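Local coordinates for RagB/SusD domain protein (Flavobacterium johnsoniae, PDB 5J90), which binds chitin as a SusD-like protein and probably helps capture chitin chains at the outer membrane for uptake and degradation, at residues 270-275 against 296-301; 386-389 against 395-398. All blocks are in the same frame, centred on the assembly; numbering follows the deposited sequence.

Contact 1 of 2, residues 270-275 against 296-301; sequences DMESIM and EYKGVR
Glu272, on the helix 269-277, reaches into the loop 296-301 and is gripped there by the backbone of Gly299 and the side chain of Lys298. Its bond from CA to CB points at the loop, and Glu272 CB lies 4.0 Å from Gly299 N. With CG anti to the backbone N (chi1 -176°) and the next torsion also extended, the chain runs straight off the helix, and Glu272 CG passes 3.8 Å from Tyr297 O. The carboxylate that follows is held by a backbone N-H and by an ammonium group. Glu272 OE1 accepts the peptide N-H of Gly299 at 2.8 Å in an almost straight bond (174°), met on its anti side somewhat out of the carboxylate plane. Glu272 OE2 offers its syn lone pair to Lys298 NZ, 2.9 Å away, in a salt bridge; the same ammonium makes a weak bond to OE1.

Lys298 starts out away from the helix, and bends at chi2 and chi3 fold it back so that NZ reaches OE2 on its syn side. Its NZ also donates to Val388, while Lys276 forms a second salt bridge with OE2, so the buried acid probably stays ionised. Glutamate suits this place because it spans the gap and carries two acceptors. Gly299, without a side chain, lets the loop come close to the CB of Glu272. A buried helix glutamate thus takes a loop N-H and pairs with two lysines, joining helix 269-277 to the loop between helix 283-286 and strand 326-328 in this SusD-like fold.

Contact 2 of 2, residues 386-389 against 395-398; sequences AYVD and NNSD
A short antiparallel bridge, with Tyr387 and Ser397 as its hydrogen-bonded pair, draws together the two arms of a long loop between helices 373-378 and 413-428. Tyr387 N donates to Ser397 O at 2.8 Å, and Ser397 N returns a bond of 3.0 Å to Tyr387 O. Beside them, Asn396 CA brings its hydrogen to Tyr387 O in a CA-H...O contact.

Beyond this pair, side chains take over from the backbone. Asn396 lies alongside Val388, pointing the same way; a chi1 of -68° brings its amide there, where Asn396 OD1 accepts Asp389 N at 2.9 Å, standing in for a backbone carbonyl. The amide nitrogen, Asn396 ND2, rests near both methyls of Val388. Next come Asp389 and Asn395, also side by side, their carboxylate and amide planes turned 29° apart. Asn395 ND2 donates to Asp389 OD2 at 2.9 Å, the acceptor lying in the amide plane while the nitrogen approaches the anti side of the carboxylate from somewhat out of its plane. His312 supplies OD2 with another hydrogen bond. Asparagine suits both positions because its amide can supply the acceptor at one and the donor at the other.

The Tyr387 ring lies against helix 269-277, touching Ala269 and Glu272; Asn395 O lies in the ring plane at the edge, 3.5 Å from Tyr387 CD2, and the hydroxyl probably bonds to Gly299. This is an isolated antiparallel beta bridge, continued by Asn and Asp side-chain bonds, within an interhelical loop of a largely helical SusD-like protein.

Contact 1 is the more buried of the two, whereas contact 2 is partly buried, with Ala386 and Val388 exposed. Their centres are about 10 Å apart, and they follow one another along the chain. Contact 1 joins helix to loop through charge; contact 2 ties two parts of a single loop together through neutral backbone and amide bonds, with one carboxylate. They meet directly: Tyr387 OH probably bonds to Gly299 O at 2.6 Å and Lys298 NZ to Val388 O at 2.8 Å, while Tyr387 CE1 packs against Glu272 OE1. Arg301 adds a further tie, donating to Asn395 O. Segment 296-301 thus lies against both the helix 269-277 and the bridged loop.

Contact 1 of 2, residues 270-275 against 296-301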
# COMPACT_ATOMS: atom_id res chain seq x y z
N ASP A 270 6.21 15.15 -22.97
CA ASP A 270 5.49 15.81 -21.88
C ASP A 270 5.96 17.25 -21.68
O ASP A 270 5.15 18.15 -21.46
CB ASP A 270 5.63 15.03 -20.56
CG ASP A 270 4.87 13.72 -20.56
OD1 ASP A 270 3.64 13.73 -20.77
OD2 ASP A 270 5.52 12.68 -20.34
N MET A 271 7.27 17.45 -21.73
CA MET A 271 7.81 18.80 -21.61
C MET A 271 7.34 19.69 -22.76
O MET A 271 7.00 20.85 -22.54
CB MET A 271 9.34 18.77 -21.50
CG MET A 271 9.84 18.60 -20.08
SD MET A 271 9.67 20.17 -19.21
CE MET A 271 10.03 19.67 -17.53
N GLU A 272 7.30 19.14 -23.97
CA GLU A 272 6.80 19.94 -25.09
C GLU A 272 5.34 20.32 -24.85
O GLU A 272 4.97 21.48 -24.95
CB GLU A 272 6.94 19.20 -26.43
CG GLU A 272 6.50 20.09 -27.59
CD GLU A 272 6.42 19.39 -28.94
OE1 GLU A 272 7.22 18.47 -29.21
OE2 GLU A 272 5.56 19.80 -29.75
N SER A 273 4.51 19.34 -24.52
CA SER A 273 3.09 19.59 -24.30
C SER A 273 2.84 20.65 -23.23
O SER A 273 2.08 21.61 -23.43
CB SER A 273 2.37 18.29 -23.93
OG SER A 273 1.01 18.54 -23.62
N ILE A 274 3.47 20.48 -22.08
CA ILE A 274 3.23 21.36 -20.95
C ILE A 274 3.87 22.74 -21.13
O ILE A 274 3.21 23.76 -20.95
CB ILE A 274 3.66 20.68 -19.64
CG1 ILE A 274 2.74 19.48 -19.37
CG2 ILE A 274 3.62 21.67 -18.48
CD1 ILE A 274 3.14 18.62 -18.17
N MET A 275 5.15 22.78 -21.48
CA MET A 275 5.83 24.07 -21.58
C MET A 275 5.40 24.89 -22.80
O MET A 275 5.26 26.11 -22.70
CB MET A 275 7.35 23.91 -21.45
CG MET A 275 7.76 23.35 -20.08
SD MET A 275 9.51 23.51 -19.66
CE MET A 275 9.61 25.27 -19.35
N GLU A 296 12.34 25.51 -33.59
CA GLU A 296 11.22 24.93 -32.85
C GLU A 296 11.70 24.06 -31.69
O GLU A 296 12.77 23.46 -31.76
CB GLU A 296 10.34 24.08 -33.78
CG GLU A 296 9.62 24.86 -34.87
CD GLU A 296 8.67 23.99 -35.68
OE1 GLU A 296 7.92 23.19 -35.06
OE2 GLU A 296 8.66 24.10 -36.92
N TYR A 297 10.90 24.02 -30.64
CA TYR A 297 11.12 23.10 -29.53
C TYR A 297 10.30 21.84 -29.76
O TYR A 297 9.07 21.89 -29.73
CB TYR A 297 10.75 23.76 -28.19
CG TYR A 297 11.61 24.96 -27.90
CD1 TYR A 297 12.90 24.80 -27.40
CD2 TYR A 297 11.16 26.24 -28.17
CE1 TYR A 297 13.71 25.89 -27.16
CE2 TYR A 297 11.97 27.35 -27.93
CZ TYR A 297 13.24 27.16 -27.42
OH TYR A 297 14.06 28.25 -27.18
N LYS A 298 10.98 20.72 -30.00
CA LYS A 298 10.30 19.47 -30.30
C LYS A 298 10.79 18.35 -29.39
O LYS A 298 11.99 18.10 -29.28
CB LYS A 298 10.50 19.06 -31.77
CG LYS A 298 9.73 19.93 -32.76
CD LYS A 298 8.22 19.90 -32.51
CE LYS A 298 7.66 18.49 -32.60
NZ LYS A 298 6.21 18.46 -32.25
N GLY A 299 9.84 17.67 -28.75
CA GLY A 299 10.16 16.61 -27.82
C GLY A 299 9.87 15.24 -28.38
O GLY A 299 9.14 15.09 -29.37
N VAL A 300 10.45 14.23 -27.73
CA VAL A 300 10.34 12.84 -28.15
C VAL A 300 9.44 12.08 -27.17
O VAL A 300 9.55 12.25 -25.94
CB VAL A 300 11.74 12.20 -28.19
CG1 VAL A 300 11.64 10.74 -28.62
CG2 VAL A 300 12.64 12.99 -29.14
N ARG A 301 8.56 11.25 -27.70
CA ARG A 301 7.65 10.44 -26.89
C ARG A 301 8.42 9.28 -26.26
O ARG A 301 9.26 8.66 -26.91
CB ARG A 301 6.51 9.91 -27.76
CG ARG A 301 5.47 9.09 -27.03
CD ARG A 301 4.30 9.93 -26.63
NE ARG A 301 3.31 9.15 -25.90
CZ ARG A 301 2.10 8.84 -26.34
NH1 ARG A 301 1.68 9.25 -27.53
NH2 ARG A 301 1.29 8.12 -25.57

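Contact 2 of 2, residues 386-389 against 395-398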
# COMPACT_ATOMS: atom_id res chain seq x y z
N ALA A 386 -1.47 19.76 -27.61
CA ALA A 386 -1.42 18.46 -28.25
C ALA A 386 0.00 18.15 -28.69
O ALA A 386 0.77 19.06 -29.03
CB ALA A 386 -2.37 18.41 -29.45
N TYR A 387 0.35 16.87 -28.67
CA TYR A 387 1.68 16.43 -29.06
C TYR A 387 1.67 15.75 -30.43
O TYR A 387 0.88 14.84 -30.67
CB TYR A 387 2.32 15.49 -28.01
CG TYR A 387 3.62 14.96 -28.55
CD1 TYR A 387 4.74 15.78 -28.62
CD2 TYR A 387 3.71 13.68 -29.08
CE1 TYR A 387 5.92 15.33 -29.17
CE2 TYR A 387 4.89 13.22 -29.63
CZ TYR A 387 6.00 14.06 -29.67
OH TYR A 387 7.18 13.62 -30.21
N VAL A 388 2.57 16.18 -31.30
CA VAL A 388 2.72 15.60 -32.63
C VAL A 388 4.15 15.17 -32.91
O VAL A 388 5.09 15.94 -32.71
CB VAL A 388 2.28 16.60 -33.73
CG1 VAL A 388 2.59 16.05 -35.12
CG2 VAL A 388 0.81 16.94 -33.59
N ASP A 389 4.31 13.94 -33.38
CA ASP A 389 5.56 13.43 -33.91
C ASP A 389 5.38 13.44 -35.43
O ASP A 389 4.79 12.51 -35.98
CB ASP A 389 5.81 12.00 -33.41
CG ASP A 389 7.18 11.47 -33.80
OD1 ASP A 389 7.83 12.06 -34.68
OD2 ASP A 389 7.59 10.43 -33.22
N ASN A 395 2.61 8.21 -32.75
CA ASN A 395 3.11 8.67 -31.45
C ASN A 395 2.40 9.92 -30.94
O ASN A 395 2.75 10.44 -29.88
CB ASN A 395 4.61 8.92 -31.52
CG ASN A 395 5.39 7.65 -31.79
OD1 ASN A 395 4.96 6.55 -31.43
ND2 ASN A 395 6.55 7.79 -32.43
N ASN A 396 1.42 10.41 -31.69
CA ASN A 396 0.69 11.63 -31.32
C ASN A 396 -0.19 11.44 -30.10
O ASN A 396 -0.58 10.32 -29.76
CB ASN A 396 -0.19 12.11 -32.48
CG ASN A 396 0.60 12.60 -33.67
OD1 ASN A 396 1.83 12.54 -33.69
ND2 ASN A 396 -0.11 13.08 -34.69
N SER A 397 -0.53 12.54 -29.44
CA SER A 397 -1.51 12.50 -28.36
C SER A 397 -2.20 13.83 -28.13
O SER A 397 -1.58 14.89 -28.23
CB SER A 397 -0.86 12.06 -27.06
OG SER A 397 -1.83 11.94 -26.03
N ASP A 398 -3.49 13.78 -27.78
CA ASP A 398 -4.17 14.92 -27.20
C ASP A 398 -3.49 15.24 -25.87
O ASP A 398 -2.91 14.35 -25.24
CB ASP A 398 -5.65 14.60 -26.92
CG ASP A 398 -6.45 14.36 -28.18
OD1 ASP A 398 -6.05 14.86 -29.26
OD2 ASP A 398 -7.49 13.67 -28.09